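PDB 6O38: acinetobacter secreted protease CpaA from Acinetobacter nosocomialis M2, which is a secreted zinc metalloprotease, probably cleaving protein substrates after leaving the cell through the type II secretion system, and is captured here in complex with its chaperone CpaB. Local coordinates for residues 6-9 against 10-14; 361-365 against 366-370; 445-448 against 449-452. All coordinates share one frame; numbering follows the deposited sequence.

Contact 1: 6-9 against 10-14; sequences SPNQ and NNNSG
Asn8 and Asn12 meet because each turns its CG anti to its own carbonyl carbon, with chi1 at -68° and -55°, which brings their amides together over a compact turn. The turn lies in the loop between strands 3-5 and 22-27. From Pro7 to Asn10 it has the backbone of a type I beta turn, after which Asn11 and Asn12 both take left-handed conformations, which asparagine tolerates better than most residues. Asn8 ND2 donates to Asn12 OD1 at 2.9 Å, and the acceptor lies in the plane of the Asn8 amide although the two amide planes are 88° apart. Beneath this link, Pro7 O gathers the backbone. It accepts from Asn10 N at 2.8 Å and from Asn12 N at 2.7 Å, the donors arriving from opposite faces of the carbonyl. Proline suits the start of such a turn: its ring restricts phi, and it packs on Phe25, Leu27 and Val33. Before the turn, Ser6 OG gives a weak bond to Gln9 OE1 and has a second weak bond, with Asn31 ND2. Asn8, Gln9 and Asn12 are exposed residues, where polar amides are at home. Asn10 instead uses its amide to hold the outgoing chain: its ND2 donates to Ser15 O and also to Ser13 O, the latter at 3.1 Å.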
loop_
_atom_site.group_PDB
_atom_site.type_symbol
_atom_site.label_atom_id
_atom_site.label_comp_id
_atom_site.label_asym_id
_atom_site.label_seq_id
_atom_site.Cartn_x
_atom_site.Cartn_y
_atom_site.Cartn_z
ATOM N N SER A 6 -13.886 31.652 -12.594
ATOM C CA SER A 6 -14.523 30.349 -12.704
ATOM C C SER A 6 -13.813 29.560 -13.794
ATOM O O SER A 6 -13.059 30.138 -14.586
ATOM C CB SER A 6 -16.022 30.491 -13.020
ATOM O OG SER A 6 -16.222 31.154 -14.256
ATOM N N PRO A 7 -14.012 28.236 -13.848
ATOM C CA PRO A 7 -13.370 27.446 -14.916
ATOM C C PRO A 7 -13.641 27.954 -16.325
ATOM O O PRO A 7 -12.702 28.078 -17.119
ATOM C CB PRO A 7 -13.946 26.044 -14.687
ATOM C CG PRO A 7 -14.186 25.989 -13.225
ATOM C CD PRO A 7 -14.627 27.372 -12.823
ATOM N N ASN A 8 -14.900 28.259 -16.657
ATOM C CA ASN A 8 -15.205 28.748 -17.999
ATOM C C ASN A 8 -14.477 30.052 -18.302
ATOM O O ASN A 8 -14.201 30.353 -19.469
ATOM C CB ASN A 8 -16.713 28.929 -18.172
ATOM C CG ASN A 8 -17.463 27.610 -18.181
ATOM O OD1 ASN A 8 -18.615 27.533 -17.752
ATOM N ND2 ASN A 8 -16.810 26.562 -18.668
ATOM N N GLN A 9 -14.159 30.832 -17.273
ATOM C CA GLN A 9 -13.370 32.046 -17.419
ATOM C C GLN A 9 -11.877 31.798 -17.246
ATOM O O GLN A 9 -11.106 32.759 -17.165
ATOM C CB GLN A 9 -13.841 33.101 -16.413
ATOM C CG GLN A 9 -15.295 33.509 -16.577
ATOM C CD GLN A 9 -15.844 34.210 -15.349
ATOM O OE1 GLN A 9 -15.433 33.926 -14.224
ATOM N NE2 GLN A 9 -16.776 35.133 -15.560
ATOM N N ASN A 10 -11.454 30.535 -17.188
ATOM C CA ASN A 10 -10.061 30.177 -16.933
ATOM C C ASN A 10 -9.620 29.060 -17.872
ATOM O O ASN A 10 -8.901 28.138 -17.473
ATOM C CB ASN A 10 -9.862 29.769 -15.474
ATOM C CG ASN A 10 -8.407 29.802 -15.049
ATOM O OD1 ASN A 10 -7.646 30.675 -15.466
ATOM N ND2 ASN A 10 -8.011 28.842 -14.221
ATOM N N ASN A 11 -10.054 29.129 -19.133
ATOM C CA ASN A 11 -9.741 28.119 -20.148
ATOM C C ASN A 11 -10.191 26.722 -19.727
ATOM O O ASN A 11 -9.567 25.724 -20.098
ATOM C CB ASN A 11 -8.249 28.106 -20.493
ATOM C CG ASN A 11 -7.875 29.173 -21.499
ATOM O OD1 ASN A 11 -8.732 29.726 -22.187
ATOM N ND2 ASN A 11 -6.583 29.458 -21.601
ATOM N N ASN A 12 -11.275 26.643 -18.952
ATOM C CA ASN A 12 -11.816 25.370 -18.470
ATOM C C ASN A 12 -10.764 24.581 -17.694
ATOM O O ASN A 12 -10.708 23.351 -17.762
ATOM C CB ASN A 12 -12.384 24.539 -19.623
ATOM C CG ASN A 12 -13.427 25.292 -20.426
ATOM O OD1 ASN A 12 -14.225 26.051 -19.874
ATOM N ND2 ASN A 12 -13.423 25.091 -21.738
ATOM N N SER A 13 -9.925 25.294 -16.948
ATOM C CA SER A 13 -8.829 24.694 -16.204
ATOM C C SER A 13 -8.973 24.996 -14.719
ATOM O O SER A 13 -9.471 26.057 -14.327
ATOM C CB SER A 13 -7.471 25.204 -16.704
ATOM O OG SER A 13 -6.412 24.671 -15.929
ATOM N N GLY A 14 -8.528 24.049 -13.897
ATOM C CA GLY A 14 -8.531 24.205 -12.458
ATOM C C GLY A 14 -7.339 24.933 -11.887
ATOM O O GLY A 14 -7.296 25.184 -10.680
#

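Contact 2: 361-365 against 366-370; sequences FIYTA and QGWTV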
loop_
_atom_site.group_PDB
_atom_site.type_symbol
_atom_site.label_atom_id
_atom_site.label_comp_id
_atom_site.label_asym_id
_atom_site.label_seq_id
_atom_site.Cartn_x
_atom_site.Cartn_y
_atom_site.Cartn_z
ATOM N N PHE A 361 12.671 -18.517 4.222
ATOM C CA PHE A 361 13.093 -19.318 5.358
ATOM C C PHE A 361 12.985 -18.473 6.618
ATOM O O PHE A 361 13.187 -17.256 6.585
ATOM C CB PHE A 361 14.530 -19.834 5.183
ATOM C CG PHE A 361 14.749 -20.601 3.907
ATOM C CD1 PHE A 361 15.113 -19.947 2.740
ATOM C CD2 PHE A 361 14.590 -21.976 3.874
ATOM C CE1 PHE A 361 15.315 -20.650 1.566
ATOM C CE2 PHE A 361 14.790 -22.685 2.703
ATOM C CZ PHE A 361 15.153 -22.021 1.549
ATOM N N ILE A 362 12.661 -19.125 7.730
ATOM C CA ILE A 362 12.495 -18.446 9.009
ATOM C C ILE A 362 13.347 -19.159 10.050
ATOM O O ILE A 362 13.476 -20.389 10.029
ATOM C CB ILE A 362 11.011 -18.386 9.440
ATOM C CG1 ILE A 362 10.842 -17.508 10.683
ATOM C CG2 ILE A 362 10.450 -19.784 9.679
ATOM C CD1 ILE A 362 9.396 -17.242 11.048
ATOM N N TYR A 363 13.945 -18.382 10.948
ATOM C CA TYR A 363 14.836 -18.916 11.966
ATOM C C TYR A 363 14.048 -19.279 13.218
ATOM O O TYR A 363 13.184 -18.520 13.668
ATOM C CB TYR A 363 15.928 -17.900 12.303
ATOM C CG TYR A 363 17.087 -18.470 13.087
ATOM C CD1 TYR A 363 18.029 -19.284 12.472
ATOM C CD2 TYR A 363 17.247 -18.184 14.436
ATOM C CE1 TYR A 363 19.094 -19.806 13.180
ATOM C CE2 TYR A 363 18.310 -18.701 15.154
ATOM C CZ TYR A 363 19.231 -19.511 14.520
ATOM O OH TYR A 363 20.291 -20.030 15.226
ATOM N N THR A 364 14.349 -20.448 13.772
ATOM C CA THR A 364 13.722 -20.947 14.988
ATOM C C THR A 364 14.802 -21.260 16.021
ATOM O O THR A 364 15.999 -21.095 15.772
ATOM C CB THR A 364 12.872 -22.190 14.703
ATOM O OG1 THR A 364 13.724 -23.288 14.355
ATOM C CG2 THR A 364 11.902 -21.927 13.561
ATOM N N ALA A 365 14.361 -21.713 17.197
ATOM C CA ALA A 365 15.299 -22.088 18.249
ATOM C C ALA A 365 16.217 -23.228 17.830
ATOM O O ALA A 365 17.306 -23.374 18.396
ATOM C CB ALA A 365 14.538 -22.473 19.519
ATOM N N GLN A 366 15.804 -24.038 16.855
ATOM C CA GLN A 366 16.595 -25.167 16.381
ATOM C C GLN A 366 17.100 -24.957 14.954
ATOM O O GLN A 366 17.322 -25.923 14.219
ATOM C CB GLN A 366 15.790 -26.460 16.490
ATOM C CG GLN A 366 15.638 -26.952 17.924
ATOM C CD GLN A 366 14.398 -27.794 18.136
ATOM O OE1 GLN A 366 13.447 -27.730 17.358
ATOM N NE2 GLN A 366 14.400 -28.590 19.199
ATOM N N GLY A 367 17.282 -23.706 14.553
ATOM C CA GLY A 367 17.912 -23.376 13.291
ATOM C C GLY A 367 16.915 -22.896 12.249
ATOM O O GLY A 367 15.737 -22.651 12.525
ATOM N N TRP A 368 17.420 -22.764 11.025
ATOM C CA TRP A 368 16.610 -22.276 9.919
ATOM C C TRP A 368 15.570 -23.310 9.508
ATOM O O TRP A 368 15.774 -24.521 9.635
ATOM C CB TRP A 368 17.497 -21.914 8.728
ATOM C CG TRP A 368 18.255 -20.640 8.932
ATOM C CD1 TRP A 368 19.579 -20.511 9.227
ATOM C CD2 TRP A 368 17.725 -19.311 8.866
ATOM N NE1 TRP A 368 19.910 -19.181 9.345
ATOM C CE2 TRP A 368 18.788 -18.425 9.128
ATOM C CE3 TRP A 368 16.455 -18.786 8.610
ATOM C CZ2 TRP A 368 18.620 -17.042 9.140
ATOM C CZ3 TRP A 368 16.290 -17.414 8.622
ATOM C CH2 TRP A 368 17.367 -16.558 8.886
ATOM N N THR A 369 14.443 -22.817 9.000
ATOM C CA THR A 369 13.267 -23.638 8.760
ATOM C C THR A 369 12.555 -23.160 7.502
ATOM O O THR A 369 12.477 -21.955 7.245
ATOM C CB THR A 369 12.328 -23.592 9.980
ATOM O OG1 THR A 369 12.694 -24.624 10.906
ATOM C CG2 THR A 369 10.870 -23.762 9.583
ATOM N N VAL A 370 12.057 -24.116 6.712
ATOM C CA VAL A 370 11.288 -23.782 5.518
ATOM C C VAL A 370 10.033 -23.021 5.920
ATOM O O VAL A 370 9.303 -23.429 6.832
ATOM C CB VAL A 370 10.947 -25.060 4.735
ATOM C CG1 VAL A 370 9.809 -24.805 3.758
ATOM C CG2 VAL A 370 12.177 -25.581 4.007
#
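Tyr363 sets its edge against the face of Trp368 on the tightly packed side of a beta hairpin formed by strands 358-364 and 367-381. The stack is T-shaped, with ring planes at 68° and Tyr363 CD1 3.5 Å from Trp368 CE2. With CG anti to the backbone N (chi1 -166°), the tyrosine ring brings this edge to the indole. The backbone itself places Tyr363 CB over the six-membered ring of Trp368, 3.8 Å from its centroid, in a CH-pi contact. Trp368 is buried, and its NE1 is satisfied by Pro322 O. Next to it, Phe361 CB touches Trp368 CE3. The face bearing Ile362, Thr364 and Thr369 is looser: the methyls Ile362 CG2 and Thr369 CG2 are 4.0 Å apart. At the tip, a type I turn from Thr364 to Gly367 leaves Ala365 and Gln366 exposed, a small residue and a polar one. Gly367 has a positive phi at which a side chain would collide with the preceding carbonyl. Its O accepts both Thr364 N and Thr364 OG1, the hydroxyl at 2.8 Å, and OG1 in turn receives a weak bond from Gln366 N. Aromatic packing thus secures one face of the hairpin, while Thr364 OG1 adds to the backbone bonds that close the turn.

Contact 3: 445-448 against 449-452; sequences TVQN and ERKR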
loop_
_atom_site.group_PDB
_atom_site.type_symbol
_atom_site.label_atom_id
_atom_site.label_comp_id
_atom_site.label_asym_id
_atom_site.label_seq_id
_atom_site.Cartn_x
_atom_site.Cartn_y
_atom_site.Cartn_z
ATOM N N THR A 445 -5.526 -30.534 -24.142
ATOM C CA THR A 445 -4.407 -29.654 -24.465
ATOM C C THR A 445 -3.792 -29.054 -23.205
ATOM O O THR A 445 -2.566 -29.061 -23.036
ATOM C CB THR A 445 -4.867 -28.548 -25.416
ATOM O OG1 THR A 445 -5.136 -29.108 -26.708
ATOM C CG2 THR A 445 -3.794 -27.475 -25.552
ATOM N N VAL A 446 -4.627 -28.537 -22.302
ATOM C CA VAL A 446 -4.097 -27.889 -21.107
ATOM C C VAL A 446 -3.635 -28.910 -20.069
ATOM O O VAL A 446 -2.693 -28.643 -19.315
ATOM C CB VAL A 446 -5.131 -26.905 -20.524
ATOM C CG1 VAL A 446 -6.046 -26.381 -21.623
ATOM C CG2 VAL A 446 -5.936 -27.536 -19.394
ATOM N N GLN A 447 -4.269 -30.085 -20.006
ATOM C CA GLN A 447 -3.886 -31.066 -18.995
ATOM C C GLN A 447 -2.632 -31.838 -19.385
ATOM O O GLN A 447 -1.856 -32.225 -18.505
ATOM C CB GLN A 447 -5.042 -32.028 -18.719
ATOM C CG GLN A 447 -6.235 -31.375 -18.028
ATOM C CD GLN A 447 -5.891 -30.817 -16.656
ATOM O OE1 GLN A 447 -5.006 -31.323 -15.967
ATOM N NE2 GLN A 447 -6.594 -29.762 -16.256
ATOM N N ASN A 448 -2.416 -32.078 -20.681
ATOM C CA ASN A 448 -1.150 -32.666 -21.108
ATOM C C ASN A 448 0.008 -31.712 -20.849
ATOM O O ASN A 448 1.065 -32.128 -20.359
ATOM C CB ASN A 448 -1.201 -33.043 -22.588
ATOM C CG ASN A 448 -2.124 -34.210 -22.863
ATOM O OD1 ASN A 448 -2.504 -34.948 -21.954
ATOM N ND2 ASN A 448 -2.472 -34.399 -24.130
ATOM N N GLU A 449 -0.171 -30.431 -21.175
ATOM C CA GLU A 449 0.863 -29.444 -20.885
ATOM C C GLU A 449 1.066 -29.278 -19.385
ATOM O O GLU A 449 2.194 -29.047 -18.936
ATOM C CB GLU A 449 0.503 -28.104 -21.528
ATOM C CG GLU A 449 1.559 -27.023 -21.353
ATOM C CD GLU A 449 2.856 -27.342 -22.075
ATOM O OE1 GLU A 449 2.827 -28.137 -23.039
ATOM O OE2 GLU A 449 3.909 -26.796 -21.682
ATOM N N ARG A 450 -0.010 -29.390 -18.601
ATOM C CA ARG A 450 0.121 -29.354 -17.148
ATOM C C ARG A 450 1.001 -30.494 -16.651
ATOM O O ARG A 450 1.874 -30.290 -15.798
ATOM C CB ARG A 450 -1.261 -29.417 -16.498
ATOM C CG ARG A 450 -1.246 -29.345 -14.980
ATOM C CD ARG A 450 -2.595 -29.741 -14.401
ATOM N NE ARG A 450 -2.614 -29.672 -12.944
ATOM C CZ ARG A 450 -3.663 -29.994 -12.193
ATOM N NH1 ARG A 450 -4.785 -30.413 -12.764
ATOM N NH2 ARG A 450 -3.590 -29.899 -10.873
ATOM N N LYS A 451 0.787 -31.702 -17.175
ATOM C CA LYS A 451 1.585 -32.848 -16.751
ATOM C C LYS A 451 3.003 -32.770 -17.301
ATOM O O LYS A 451 3.956 -33.193 -16.637
ATOM C CB LYS A 451 0.911 -34.148 -17.188
ATOM C CG LYS A 451 -0.243 -34.580 -16.299
ATOM C CD LYS A 451 -1.071 -35.671 -16.960
ATOM C CE LYS A 451 -2.538 -35.274 -17.049
ATOM N NZ LYS A 451 -3.347 -36.287 -17.783
ATOM N N ARG A 452 3.160 -32.247 -18.521
ATOM C CA ARG A 452 4.481 -32.186 -19.141
ATOM C C ARG A 452 5.441 -31.323 -18.331
ATOM O O ARG A 452 6.619 -31.670 -18.177
ATOM C CB ARG A 452 4.367 -31.658 -20.570
ATOM C CG ARG A 452 5.626 -31.851 -21.401
ATOM C CD ARG A 452 5.512 -31.173 -22.756
ATOM N NE ARG A 452 5.483 -29.718 -22.633
ATOM C CZ ARG A 452 6.562 -28.960 -22.465
ATOM N NH1 ARG A 452 7.765 -29.516 -22.400
ATOM N NH2 ARG A 452 6.440 -27.644 -22.362
#
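Gln447 and Arg450 lie side by side on one flank of helix 444-452, pointing the same way. Gln447 OE1 sits at the edge of the guanidinium, in its plane, and receives a weak hydrogen bond from Arg450 NH1 at 3.3 Å. The glutamine reaches it by bending at chi2 (-62°), whereas the arginine chain runs fully extended. On another side of the helix, Arg452 grips Glu449 side-on in a salt bridge: NE donates to OE1 at 3.1 Å, and NH2 meets the syn lone pair of Glu449 OE2 at 2.8 Å. This charged clasp suits a residue as exposed as Arg452. Backbone bonds of the helical i to i+4 kind fix the spacing, among them Arg450 N to Val446 O at 2.9 Å and Arg452 N to Asn448 O at 2.8 Å. A second shell positions the first. Gly440 O takes Gln447 NE2, Ala455 O takes Arg450 NE, and Asp456 O and Ala479 O take Arg450 NH2, so the buried arginine binds several backbone carbonyls. Arg450 also packs on Met482, and both it and Glu449 rest on Leu378. The helix, part of the reprolysin-like region, therefore lies against strand 367-381, following helix 433-439 and leading into strand 457-462.

Overall arrangement
The three contacts follow one another along the chain. Contact 1 is a partly buried loop turn near the N-terminus, built on backbone bonds to one carbonyl and on asparagine amides. Contact 2 lies at the surface on a hairpin tip, yet keeps a buried tryptophan; there the side-chain packing is aromatic on one face. Contact 3, also partly buried, is helical, adding to its backbone bonds a salt bridge and an arginine bound to carbonyl oxygens. Contacts 1 and 2 lie on opposite sides of the chain's centre, their own centres about 63 Å apart. Contacts 2 and 3, about 36 Å apart between centres, share an element: strand 367-381 forms an arm of the hairpin and further along packs against helix 444-452, joining a StcE-type beta-sandwich domain to the protease region.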